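Endoribonuclease YbeY (Aquifex aeolicus, PDB 1OZ9) is predicted to act as a zinc-dependent, single-strand-specific endoribonuclease in 16S rRNA 3'-end maturation and late-stage 70S ribosome quality control. Local coordinates at residues A[8-13]-A[40-45]; A[14-19]-A[44-49]. One frame throughout, in Å; residues are numbered along the deposited sequence.

Interaction 1: A[8-13]-A[40-45]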
# COMPACT_ATOMS: atom_id res chain seq x y z
N LYS A 8 0.06 10.37 16.45
CA LYS A 8 1.25 9.52 16.07
C LYS A 8 1.64 9.72 14.61
O LYS A 8 2.59 10.43 14.33
CB LYS A 8 0.98 8.05 16.33
CG LYS A 8 1.57 7.57 17.66
CD LYS A 8 3.07 7.79 17.67
CE LYS A 8 3.63 7.80 19.09
NZ LYS A 8 5.12 7.69 19.10
N ASN A 9 0.88 9.12 13.71
CA ASN A 9 1.05 9.33 12.27
C ASN A 9 -0.26 9.81 11.69
O ASN A 9 -1.31 9.69 12.31
CB ASN A 9 1.49 8.06 11.55
CG ASN A 9 2.84 7.63 11.99
OD1 ASN A 9 3.82 8.40 11.89
ND2 ASN A 9 2.91 6.44 12.54
N ARG A 10 -0.21 10.36 10.49
CA ARG A 10 -1.46 10.87 9.93
C ARG A 10 -1.76 10.03 8.74
O ARG A 10 -1.04 10.09 7.74
CB ARG A 10 -1.28 12.33 9.49
CG ARG A 10 -2.57 12.93 8.87
CD ARG A 10 -2.46 14.39 8.76
NE ARG A 10 -3.62 15.16 8.33
CZ ARG A 10 -3.46 16.29 7.63
NH1 ARG A 10 -2.23 16.64 7.25
NH2 ARG A 10 -4.48 17.03 7.28
N VAL A 11 -2.76 9.16 8.87
CA VAL A 11 -3.14 8.30 7.77
C VAL A 11 -4.41 8.88 7.14
O VAL A 11 -5.41 9.09 7.84
CB VAL A 11 -3.35 6.85 8.25
CG1 VAL A 11 -3.91 5.99 7.14
CG2 VAL A 11 -1.97 6.27 8.64
N LEU A 12 -4.34 9.20 5.85
CA LEU A 12 -5.46 9.79 5.12
C LEU A 12 -6.01 8.78 4.13
O LEU A 12 -5.36 8.45 3.14
CB LEU A 12 -4.98 11.02 4.34
CG LEU A 12 -4.35 12.01 5.34
CD1 LEU A 12 -3.74 13.21 4.64
CD2 LEU A 12 -5.42 12.45 6.30
N VAL A 13 -7.21 8.30 4.38
CA VAL A 13 -7.75 7.27 3.50
C VAL A 13 -8.82 7.88 2.63
O VAL A 13 -9.73 8.56 3.14
CB VAL A 13 -8.38 6.16 4.31
CG1 VAL A 13 -9.05 5.12 3.37
CG2 VAL A 13 -7.29 5.46 5.19
N ASN A 40 5.28 10.58 13.31
CA ASN A 40 5.14 11.85 12.63
C ASN A 40 5.28 11.86 11.11
O ASN A 40 5.91 12.77 10.57
CB ASN A 40 6.19 12.77 13.15
CG ASN A 40 5.63 13.91 13.85
OD1 ASN A 40 4.51 13.86 14.39
ND2 ASN A 40 6.38 15.00 13.84
N VAL A 41 4.71 10.87 10.44
CA VAL A 41 4.72 10.87 9.00
C VAL A 41 3.29 10.88 8.51
O VAL A 41 2.36 10.55 9.25
CB VAL A 41 5.46 9.64 8.40
CG1 VAL A 41 6.92 9.59 8.93
CG2 VAL A 41 4.71 8.36 8.74
N GLU A 42 3.13 11.27 7.25
CA GLU A 42 1.81 11.28 6.61
C GLU A 42 1.77 10.23 5.52
O GLU A 42 2.72 10.09 4.75
CB GLU A 42 1.50 12.67 6.04
CG GLU A 42 0.14 12.75 5.31
CD GLU A 42 -0.03 14.11 4.67
OE1 GLU A 42 -0.13 14.19 3.42
OE2 GLU A 42 -0.02 15.12 5.41
N LEU A 43 0.68 9.47 5.45
CA LEU A 43 0.54 8.44 4.43
C LEU A 43 -0.86 8.57 3.88
O LEU A 43 -1.81 8.64 4.67
CB LEU A 43 0.63 7.07 5.09
CG LEU A 43 0.25 5.87 4.22
CD1 LEU A 43 1.23 5.76 3.04
CD2 LEU A 43 0.25 4.59 5.07
N SER A 44 -1.00 8.59 2.56
CA SER A 44 -2.33 8.59 1.96
C SER A 44 -2.60 7.22 1.33
O SER A 44 -1.71 6.64 0.70
CB SER A 44 -2.48 9.71 0.94
OG SER A 44 -2.41 10.98 1.60
N VAL A 45 -3.81 6.70 1.55
CA VAL A 45 -4.20 5.43 0.94
C VAL A 45 -5.44 5.67 0.08
O VAL A 45 -6.45 6.23 0.58
CB VAL A 45 -4.46 4.36 1.99
CG1 VAL A 45 -4.84 3.03 1.30
CG2 VAL A 45 -3.22 4.18 2.90
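Leu12 and Val45 meet where strands 10-15 and 41-48 run side by side in parallel. These are the two strands of a beta-alpha-beta unit, joined through helix 22-35. Leu12 and Arg10 carry the ladder, because each uses both its N and its O. Leu12 N donates to Leu43 O, and Leu12 O accepts from Val45 N at 2.8 Å. Arg10 is bonded to Val41 O and Leu43 N in the same way.

On one face of the sheet, Leu12 slants across Glu42. Leu12 CD1 reaches Glu42 CD at 3.8 Å and also sits over one face of the Arg10 guanidinium, toward the rim. Arg10 and Glu42 both extend from the sheet and point the same way. Arg10 NH1 forms a salt bridge to Glu42 OE2 at 3.3 Å. The guanidinium and carboxylate planes are 86° apart, so the pair is not a flat two-point match. Tyr81 OH also hydrogen-bonds Glu42 OE2, and more weakly Arg10 NH1.

The other face carries Val11, Val13, Leu43 and Val45. Val13 CG2 approaches Val45 CB at 4.4 Å. Val11 packs on helix 22-35. Leu43 packs on Ile117 and Leu120 of helix 105-120, which holds the predicted zinc ligands His115 and His119.

Near the N-terminal end a side chain joins the ladder: beyond it Asn40 N still donates to Lys8 O, and Asn9 OD1 accepts from Val41 N at 3.0 Å, in the carbonyl plane and on a lone pair, while Asn9 ND2 bonds to Leu38 O.

Interaction 2: A[14-19]-A[44-49]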
# COMPACT_ATOMS: atom_id res chain seq x y z
N LYS A 14 -8.74 7.63 1.33
CA LYS A 14 -9.77 8.13 0.41
C LYS A 14 -10.35 6.96 -0.37
O LYS A 14 -9.58 6.19 -0.95
CB LYS A 14 -9.18 9.14 -0.55
CG LYS A 14 -8.90 10.47 0.13
CD LYS A 14 -8.34 11.53 -0.81
CE LYS A 14 -9.05 12.86 -0.57
NZ LYS A 14 -8.29 13.99 -1.20
N LEU A 15 -11.67 6.82 -0.37
CA LEU A 15 -12.28 5.67 -1.06
C LEU A 15 -13.18 6.09 -2.19
O LEU A 15 -14.18 6.82 -1.98
CB LEU A 15 -13.12 4.83 -0.07
CG LEU A 15 -12.44 4.43 1.25
CD1 LEU A 15 -13.40 3.72 2.20
CD2 LEU A 15 -11.26 3.53 0.97
N LYS A 16 -12.82 5.66 -3.39
CA LYS A 16 -13.72 5.76 -4.54
C LYS A 16 -14.51 4.45 -4.55
O LYS A 16 -15.68 4.43 -4.89
CB LYS A 16 -12.95 5.94 -5.86
CG LYS A 16 -13.89 6.09 -7.07
CD LYS A 16 -13.17 6.30 -8.41
CE LYS A 16 -14.20 6.47 -9.51
NZ LYS A 16 -13.64 7.09 -10.75
N LYS A 17 -13.85 3.36 -4.19
CA LYS A 17 -14.50 2.04 -4.10
C LYS A 17 -14.58 1.69 -2.61
O LYS A 17 -13.62 1.90 -1.88
CB LYS A 17 -13.69 1.00 -4.86
CG LYS A 17 -13.80 1.19 -6.34
CD LYS A 17 -15.23 0.92 -6.81
CE LYS A 17 -15.24 0.61 -8.30
NZ LYS A 17 -16.62 0.42 -8.88
N ARG A 18 -15.74 1.20 -2.17
CA ARG A 18 -16.04 1.14 -0.74
C ARG A 18 -16.45 -0.16 -0.09
O ARG A 18 -17.12 -0.14 0.95
CB ARG A 18 -17.17 2.14 -0.49
CG ARG A 18 -16.86 3.52 -1.02
CD ARG A 18 -17.87 4.53 -0.61
NE ARG A 18 -17.98 5.62 -1.57
CZ ARG A 18 -17.36 6.76 -1.42
NH1 ARG A 18 -16.59 6.96 -0.36
NH2 ARG A 18 -17.52 7.72 -2.33
N LYS A 19 -16.06 -1.29 -0.68
CA LYS A 19 -16.44 -2.58 -0.15
C LYS A 19 -15.77 -2.89 1.19
O LYS A 19 -16.32 -3.62 2.01
CB LYS A 19 -16.19 -3.71 -1.17
CG LYS A 19 -17.25 -4.74 -1.14
CD LYS A 19 -17.38 -5.55 -2.43
CE LYS A 19 -18.45 -6.61 -2.21
NZ LYS A 19 -18.95 -7.40 -3.38
N SER A 44 -1.00 8.59 2.56
CA SER A 44 -2.33 8.59 1.96
C SER A 44 -2.60 7.22 1.33
O SER A 44 -1.71 6.64 0.70
CB SER A 44 -2.48 9.71 0.94
OG SER A 44 -2.41 10.98 1.60
N VAL A 45 -3.81 6.70 1.55
CA VAL A 45 -4.20 5.43 0.94
C VAL A 45 -5.44 5.67 0.08
O VAL A 45 -6.45 6.23 0.58
CB VAL A 45 -4.46 4.36 1.99
CG1 VAL A 45 -4.84 3.03 1.30
CG2 VAL A 45 -3.22 4.18 2.90
N TYR A 46 -5.40 5.30 -1.20
CA TYR A 46 -6.56 5.52 -2.07
C TYR A 46 -7.06 4.18 -2.56
O TYR A 46 -6.27 3.38 -3.07
CB TYR A 46 -6.15 6.39 -3.26
CG TYR A 46 -7.26 6.85 -4.21
CD1 TYR A 46 -8.56 7.06 -3.77
CD2 TYR A 46 -6.98 7.11 -5.55
CE1 TYR A 46 -9.55 7.51 -4.64
CE2 TYR A 46 -7.94 7.55 -6.43
CZ TYR A 46 -9.23 7.75 -5.98
OH TYR A 46 -10.17 8.20 -6.89
N ILE A 47 -8.35 3.89 -2.38
CA ILE A 47 -8.91 2.65 -2.95
C ILE A 47 -9.76 3.06 -4.15
O ILE A 47 -10.78 3.75 -4.01
CB ILE A 47 -9.79 1.88 -1.96
CG1 ILE A 47 -9.07 1.59 -0.63
CG2 ILE A 47 -10.31 0.59 -2.62
CD1 ILE A 47 -7.76 0.78 -0.74
N THR A 48 -9.34 2.64 -5.34
CA THR A 48 -10.03 3.07 -6.54
C THR A 48 -10.36 1.90 -7.45
O THR A 48 -10.46 0.76 -6.96
CB THR A 48 -9.21 4.20 -7.24
OG1 THR A 48 -9.92 4.72 -8.36
CG2 THR A 48 -7.87 3.68 -7.80
N ASP A 49 -10.55 2.16 -8.74
CA ASP A 49 -10.95 1.11 -9.69
C ASP A 49 -9.89 0.85 -10.76
O ASP A 49 -8.88 1.54 -10.81
CB ASP A 49 -12.27 1.46 -10.38
CG ASP A 49 -12.19 2.73 -11.22
OD1 ASP A 49 -11.11 3.32 -11.39
OD2 ASP A 49 -13.20 3.23 -11.77
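Leu15 and Ile47 lie side by side and point the same way, and both touch Ile25 of helix 22-35. The fit is tight: Leu15 CD2 is 3.3 Å from Ile47 CG1, closer than usual for two carbons.

The opposite face of the sheet is built round Tyr46. Its ring turns an edge to the neighbouring backbone, with Tyr46 CD1 3.1 Å from Lys14 O. Lys16 crosses the ring obliquely, and its CB comes 3.7 Å from Tyr46 OH. The Lys16 chain is extended, and chi2 of 179° carries CD past Thr48 OG1 at 3.6 Å. Tyr46 OH and Thr48 OG1 both hydrogen-bond Glu52 OE1 in helix 50-61. Lys16 NZ stops 4.0 Å from Asp49 OD2, beyond salt-bridge range.

Lys17 CG lies anti to its carbonyl carbon (chi1 -72°) and touches Thr48 O at 3.4 Å. The chain then bends at chi2, and CE rests against Asp49 CB.

The backbone shows where the strand pairing ends. Ile47 O takes both Lys16 N and Lys17 N, the second at 3.1 Å from above the carbonyl plane. Asp49 then serves as N-cap of helix 50-61, its OD1 bonded to Glu52 N. Such an ending belongs to a parallel strand pair of a beta-alpha-beta unit whose second strand runs directly into the next helix.

Overall arrangement
From the N terminus, residues 8-13 and then 14-19 make up one continuous run through strand 10-15. The chain next forms helix 22-35 and returns as strand 41-48. Interaction 1 closes a loop from 8-13 to 40-45, and interaction 2 one of the same register from 14-19 to 44-49. Both partners shift forward together, as parallel pairing requires, so the two loops cross and neither nests inside the other. Ser44 and Val45 belong to both. The contact centres lie 15 Å apart along one strand pair. Together they fix the outermost strand 10-15 to 41-48, which pairs on its other side with strand 81-90.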